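Local coordinates for cytolethal distending toxin protein B (Haemophilus ducreyi, PDB 1SR4), which probably acts as the DNase I-like, DNA-damaging subunit of a bacterial genotoxin that it forms with two other toxin subunits, at residues Thr70-Thr75 / Pro79-Ile84. Residues are numbered along the deposited sequence; the frame is centred on the assembly and turned at random.
Sequences TWNLGT and PNMVYI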
ATOM      1  N   THR B  70      17.794  -1.374 -10.378  1.00 11.42           N
ATOM      2  CA  THR B  70      16.707  -2.143 -10.962  1.00 11.89           C
ATOM      3  C   THR B  70      16.280  -3.073  -9.819  1.00 12.13           C
ATOM      4  O   THR B  70      17.085  -3.446  -8.948  1.00 11.89           O
ATOM      5  CB  THR B  70      17.107  -2.994 -12.206  1.00 12.95           C
ATOM      6  OG1 THR B  70      18.154  -3.906 -11.864  1.00 13.84           O
ATOM      7  CG2 THR B  70      17.531  -2.086 -13.370  1.00 15.52           C
ATOM      8  N   TRP B  71      15.006  -3.428  -9.809  1.00 11.39           N
ATOM      9  CA  TRP B  71      14.470  -4.276  -8.762  1.00 10.44           C
ATOM     10  C   TRP B  71      13.446  -5.181  -9.414  1.00  9.84           C
ATOM     11  O   TRP B  71      12.569  -4.707 -10.128  1.00 10.06           O
ATOM     12  CB  TRP B  71      13.826  -3.390  -7.693  1.00  9.48           C
ATOM     13  CG  TRP B  71      13.167  -4.124  -6.571  1.00 11.41           C
ATOM     14  CD1 TRP B  71      13.589  -5.271  -5.972  1.00 12.39           C
ATOM     15  CD2 TRP B  71      11.993  -3.709  -5.864  1.00 12.51           C
ATOM     16  NE1 TRP B  71      12.755  -5.602  -4.931  1.00 13.16           N
ATOM     17  CE2 TRP B  71      11.765  -4.656  -4.842  1.00 13.37           C
ATOM     18  CE3 TRP B  71      11.117  -2.624  -5.992  1.00 12.98           C
ATOM     19  CZ2 TRP B  71      10.691  -4.554  -3.951  1.00 14.05           C
ATOM     20  CZ3 TRP B  71      10.048  -2.518  -5.105  1.00 14.24           C
ATOM     21  CH2 TRP B  71       9.846  -3.481  -4.097  1.00 14.67           C
ATOM     22  N   ASN B  72      13.573  -6.480  -9.179  1.00  9.21           N
ATOM     23  CA  ASN B  72      12.673  -7.454  -9.782  1.00  9.14           C
ATOM     24  C   ASN B  72      11.508  -7.796  -8.865  1.00  9.00           C
ATOM     25  O   ASN B  72      11.695  -8.439  -7.840  1.00 11.09           O
ATOM     26  CB  ASN B  72      13.454  -8.726 -10.139  1.00  8.67           C
ATOM     27  CG  ASN B  72      12.602  -9.746 -10.871  1.00  9.43           C
ATOM     28  OD1 ASN B  72      11.443  -9.471 -11.216  1.00  9.33           O
ATOM     29  ND2 ASN B  72      13.169 -10.931 -11.115  1.00  8.98           N
ATOM     30  N   LEU B  73      10.306  -7.367  -9.241  1.00  9.67           N
ATOM     31  CA  LEU B  73       9.106  -7.630  -8.443  1.00 10.59           C
ATOM     32  C   LEU B  73       8.587  -9.048  -8.700  1.00 12.04           C
ATOM     33  O   LEU B  73       7.675  -9.524  -8.017  1.00 12.45           O
ATOM     34  CB  LEU B  73       8.004  -6.617  -8.793  1.00 11.55           C
ATOM     35  CG  LEU B  73       8.327  -5.131  -8.598  1.00  9.94           C
ATOM     36  CD1 LEU B  73       7.232  -4.284  -9.246  1.00 13.84           C
ATOM     37  CD2 LEU B  73       8.446  -4.811  -7.110  1.00 12.97           C
ATOM     38  N   GLY B  74       9.149  -9.705  -9.708  1.00 10.06           N
ATOM     39  CA  GLY B  74       8.744 -11.059 -10.011  1.00  9.21           C
ATOM     40  C   GLY B  74       9.844 -12.043  -9.654  1.00 10.22           C
ATOM     41  O   GLY B  74      10.741 -11.732  -8.862  1.00 11.14           O
ATOM     42  N   THR B  75       9.773 -13.237 -10.237  1.00  9.18           N
ATOM     43  CA  THR B  75      10.753 -14.292  -9.999  1.00  9.05           C
ATOM     44  C   THR B  75      11.903 -14.196 -11.015  1.00  9.61           C
ATOM     45  O   THR B  75      11.850 -13.399 -11.949  1.00 10.65           O
ATOM     46  CB  THR B  75      10.083 -15.686 -10.146  1.00 10.77           C
ATOM     47  OG1 THR B  75       9.618 -15.849 -11.495  1.00  9.33           O
ATOM     48  CG2 THR B  75       8.873 -15.804  -9.199  1.00  9.69           C
ATOM     49  N   PRO B  79      10.551 -12.356 -14.580  1.00 11.38           N
ATOM     50  CA  PRO B  79      10.847 -11.017 -14.077  1.00 10.24           C
ATOM     51  C   PRO B  79       9.755  -9.987 -14.365  1.00 11.14           C
ATOM     52  O   PRO B  79       8.974 -10.100 -15.330  1.00  9.28           O
ATOM     53  CB  PRO B  79      12.188 -10.685 -14.739  1.00 11.14           C
ATOM     54  CG  PRO B  79      12.166 -11.492 -16.004  1.00 12.74           C
ATOM     55  CD  PRO B  79      11.540 -12.789 -15.583  1.00  9.43           C
ATOM     56  N   ASN B  80       9.701  -8.994 -13.491  1.00  9.02           N
ATOM     57  CA  ASN B  80       8.737  -7.912 -13.574  1.00 11.91           C
ATOM     58  C   ASN B  80       9.555  -6.763 -12.999  1.00 12.06           C
ATOM     59  O   ASN B  80       9.480  -6.454 -11.806  1.00 13.41           O
ATOM     60  CB  ASN B  80       7.522  -8.254 -12.706  1.00 10.92           C
ATOM     61  CG  ASN B  80       6.507  -7.136 -12.653  1.00 14.86           C
ATOM     62  OD1 ASN B  80       6.545  -6.193 -13.442  1.00 16.33           O
ATOM     63  ND2 ASN B  80       5.576  -7.247 -11.724  1.00 19.12           N
ATOM     64  N   MET B  81      10.334  -6.138 -13.874  1.00 13.39           N
ATOM     65  CA  MET B  81      11.275  -5.092 -13.497  1.00 12.99           C
ATOM     66  C   MET B  81      10.832  -3.657 -13.406  1.00 12.71           C
ATOM     67  O   MET B  81      10.034  -3.190 -14.205  1.00 12.70           O
ATOM     68  CB  MET B  81      12.464  -5.098 -14.464  1.00 15.21           C
ATOM     69  CG  MET B  81      13.063  -6.448 -14.789  1.00 17.22           C
ATOM     70  SD  MET B  81      13.804  -7.200 -13.352  1.00 20.77           S
ATOM     71  CE  MET B  81      14.834  -5.847 -12.724  1.00 19.15           C
ATOM     72  N   VAL B  82      11.392  -2.952 -12.426  1.00 11.27           N
ATOM     73  CA  VAL B  82      11.169  -1.522 -12.287  1.00  9.82           C
ATOM     74  C   VAL B  82      12.523  -0.894 -11.991  1.00 11.12           C
ATOM     75  O   VAL B  82      13.444  -1.569 -11.512  1.00  9.45           O
ATOM     76  CB  VAL B  82      10.205  -1.139 -11.130  1.00 10.89           C
ATOM     77  CG1 VAL B  82       8.774  -1.597 -11.473  1.00 10.95           C
ATOM     78  CG2 VAL B  82      10.693  -1.724  -9.807  1.00 11.42           C
ATOM     79  N   TYR B  83      12.650   0.388 -12.305  1.00  9.00           N
ATOM     80  CA  TYR B  83      13.868   1.119 -12.015  1.00 11.02           C
ATOM     81  C   TYR B  83      13.607   1.868 -10.713  1.00 11.40           C
ATOM     82  O   TYR B  83      12.459   2.213 -10.413  1.00 11.93           O
ATOM     83  CB  TYR B  83      14.144   2.159 -13.106  1.00 12.12           C
ATOM     84  CG  TYR B  83      14.607   1.587 -14.413  1.00 13.27           C
ATOM     85  CD1 TYR B  83      15.959   1.289 -14.631  1.00 12.81           C
ATOM     86  CD2 TYR B  83      13.699   1.341 -15.442  1.00 13.04           C
ATOM     87  CE1 TYR B  83      16.388   0.764 -15.846  1.00 15.12           C
ATOM     88  CE2 TYR B  83      14.119   0.809 -16.665  1.00 13.79           C
ATOM     89  CZ  TYR B  83      15.455   0.523 -16.860  1.00 15.39           C
ATOM     90  OH  TYR B  83      15.850  -0.034 -18.057  1.00 17.50           O
ATOM     91  N   ILE B  84      14.651   2.099  -9.929  1.00  9.64           N
ATOM     92  CA  ILE B  84      14.489   2.905  -8.725  1.00  9.98           C
ATOM     93  C   ILE B  84      15.567   3.981  -8.755  1.00 10.32           C
ATOM     94  O   ILE B  84      16.745   3.659  -8.896  1.00 10.09           O
ATOM     95  CB  ILE B  84      14.690   2.134  -7.389  1.00 11.21           C
ATOM     96  CG1 ILE B  84      13.735   0.932  -7.288  1.00 11.81           C
ATOM     97  CG2 ILE B  84      14.423   3.113  -6.210  1.00  8.22           C
ATOM     98  CD1 ILE B  84      13.947   0.057  -6.015  1.00 11.84           C
TER
HETATM   99  O   HOH W   1       5.302  -9.363  -9.475  1.00 38.13           O
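The carboxamide oxygen OD1 of N72 is gripped from opposite faces of its plane by two backbone donors, N80 N across the hairpin at 2.9 Å and G74 N at 2.8 Å. The latter closes an Asx turn at the end of strand 67-72. N72 ND2 donates to T75 O, 2.9 Å away, nearly in the amide plane; together the three bonds leave the amide little freedom to turn. With CG anti to the backbone N (chi1 -176°), the side chain reaches the turn, where OD1 nears P79 CA and ND2 nears P79 CB, the side chains crossing at a slant. L73 N gives a 2.8 Å bond to N80 O, and W71 and V82 form an antiparallel hydrogen-bonded pair. A water joins L73 O to N80 ND2, while R103 holds N80 OD1.

M81, on the same face as T70, N72 and Y83, bends at chi2 and chi3, bringing SD 3.6 Å from N72 CB and CE against T70 CB. On the W71-V82 face, I84 CD1 meets W71 CB and CE3, and V82 CG2 also reaches CE3; past the strand end L73 CD1 packs against V82 CG1.

This is the turn end of hairpin 67-72/81-87 in the larger DNase I-like sheet: W71 and L73 pack on helix 20-31, V82 and I84 on strand 98-102, and T75 touches V205 of toxin subunit A and G135 of subunit C, both neighbouring chains.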